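Local coordinates for bromo domain containing protein (Cryptosporidium parvum, PDB 5U9N), which probably reads acetylated lysines on histones or other proteins through its bromodomains, the second of which is seen here bound to the inhibitor bromosporine, at residues I60-L64 with E98-V103. Residues are numbered along the deposited sequence.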
# COMPACT_ATOMS: atom_id res chain seq x y z
N ILE A 60 -3.57 5.94 -2.42
CA ILE A 60 -2.26 6.55 -2.18
C ILE A 60 -1.83 7.35 -3.41
O ILE A 60 -1.36 8.48 -3.27
CB ILE A 60 -1.20 5.48 -1.81
CG1 ILE A 60 -1.51 4.86 -0.44
CG2 ILE A 60 0.20 6.10 -1.79
CD1 ILE A 60 -0.59 3.64 -0.07
N GLU A 61 -1.94 6.74 -4.63
CA GLU A 61 -1.60 7.41 -5.90
C GLU A 61 -2.34 8.74 -6.04
O GLU A 61 -1.73 9.73 -6.41
CB GLU A 61 -1.95 6.52 -7.12
CG GLU A 61 -1.63 7.19 -8.46
CD GLU A 61 -1.69 6.30 -9.68
OE1 GLU A 61 -1.06 6.67 -10.70
OE2 GLU A 61 -2.35 5.24 -9.62
N LYS A 62 -3.65 8.75 -5.78
CA LYS A 62 -4.45 9.98 -5.85
C LYS A 62 -4.01 11.00 -4.76
O LYS A 62 -4.07 12.20 -5.02
CB LYS A 62 -5.95 9.66 -5.71
CG LYS A 62 -6.54 9.03 -6.97
CD LYS A 62 -8.02 8.66 -6.78
CE LYS A 62 -8.65 8.13 -8.04
N ARG A 63 -3.57 10.53 -3.57
CA ARG A 63 -3.07 11.43 -2.52
C ARG A 63 -1.69 12.06 -2.91
O ARG A 63 -1.39 13.18 -2.48
CB ARG A 63 -2.93 10.71 -1.18
CG ARG A 63 -4.23 10.45 -0.46
CD ARG A 63 -4.00 10.30 1.03
NE ARG A 63 -5.04 9.52 1.69
CZ ARG A 63 -5.13 9.34 3.00
NH1 ARG A 63 -6.11 8.59 3.51
NH2 ARG A 63 -4.26 9.91 3.83
N LEU A 64 -0.85 11.33 -3.70
CA LEU A 64 0.45 11.87 -4.16
C LEU A 64 0.27 12.96 -5.21
O LEU A 64 1.10 13.85 -5.31
CB LEU A 64 1.33 10.76 -4.77
CG LEU A 64 2.06 9.84 -3.84
CD1 LEU A 64 2.58 8.64 -4.61
CD2 LEU A 64 3.21 10.55 -3.15
N GLU A 98 5.05 9.77 5.61
CA GLU A 98 3.62 9.44 5.53
C GLU A 98 3.37 8.41 4.40
O GLU A 98 2.55 7.51 4.57
CB GLU A 98 2.75 10.71 5.32
CG GLU A 98 1.30 10.36 5.03
CD GLU A 98 0.28 11.43 5.37
OE1 GLU A 98 -0.86 11.06 5.74
OE2 GLU A 98 0.59 12.63 5.20
N PHE A 99 4.06 8.54 3.25
CA PHE A 99 3.90 7.57 2.18
C PHE A 99 4.29 6.18 2.68
O PHE A 99 3.55 5.21 2.43
CB PHE A 99 4.76 7.95 0.95
CG PHE A 99 4.68 6.95 -0.17
CD1 PHE A 99 3.64 6.98 -1.08
CD2 PHE A 99 5.61 5.93 -0.28
CE1 PHE A 99 3.55 6.02 -2.09
CE2 PHE A 99 5.54 5.01 -1.33
CZ PHE A 99 4.49 5.05 -2.20
N GLU A 100 5.43 6.08 3.39
CA GLU A 100 5.88 4.80 3.95
C GLU A 100 4.80 4.20 4.87
O GLU A 100 4.47 3.02 4.77
CB GLU A 100 7.18 4.97 4.72
CG GLU A 100 7.81 3.65 5.14
CD GLU A 100 9.00 3.77 6.07
OE1 GLU A 100 9.68 4.82 6.04
OE2 GLU A 100 9.28 2.79 6.80
N ARG A 101 4.27 5.01 5.78
CA ARG A 101 3.20 4.58 6.68
C ARG A 101 1.98 4.00 5.92
O ARG A 101 1.47 2.95 6.28
CB ARG A 101 2.74 5.75 7.54
CG ARG A 101 1.76 5.34 8.62
CD ARG A 101 1.38 6.49 9.52
NE ARG A 101 0.37 7.34 8.91
CZ ARG A 101 -0.92 7.00 8.77
NH1 ARG A 101 -1.77 7.85 8.21
NH2 ARG A 101 -1.35 5.80 9.16
N LEU A 102 1.51 4.73 4.90
CA LEU A 102 0.30 4.36 4.18
C LEU A 102 0.49 3.07 3.41
O LEU A 102 -0.38 2.21 3.43
CB LEU A 102 -0.13 5.51 3.24
CG LEU A 102 -0.76 6.76 3.92
CD1 LEU A 102 -1.10 7.85 2.86
CD2 LEU A 102 -2.03 6.40 4.72
N VAL A 103 1.63 2.90 2.74
CA VAL A 103 1.90 1.67 2.00
C VAL A 103 1.96 0.47 2.98
O VAL A 103 1.35 -0.55 2.71
CB VAL A 103 3.18 1.76 1.15
CG1 VAL A 103 3.58 0.39 0.63
CG2 VAL A 103 2.98 2.75 -0.01
O HOH W 1 -2.32 11.78 3.49
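I60 buries the largest area of any residue here, 88 Å², between two antiparallel helical segments whose axes run at 165° and come no closer than 11.4 Å. Its CA-to-CB bond points toward the other helix, and the branched side chain spreads over three residues there: CD1 meets CB of L102 at 3.8 Å and CG2 of V103 at 3.7 Å, while CG2 of I60 lies 3.4 Å from CE1 of F99. A beta-branched residue with a long second arm suits this spot, since it fills the gap between the helices on two fronts. E61, one step on, turns away and forms a salt bridge with R21, just beyond helix 9-20. The fold is the left-handed four-helix bundle of bromodomains, in which helix 57-65 corresponds to αA, the bundle helix that follows the ZA loop, and packs antiparallel on helix 96-113, αB; the side chain of I60 is about 12 Å from bromosporine. R63 sits at the solvent border. CD2 of L102 lies over one face of its guanidinium, while OE1 of E98 approaches the edge of the group. With NH2 of R63 and OE1 of E98 4.1 Å apart, too far for a salt bridge, a water links them, accepting from R63 and donating weakly to E98. L64, a turn after I60, returns to the apolar side, its CD1 3.8 Å from CE1 of F99, whose ring also reaches C13 and F134.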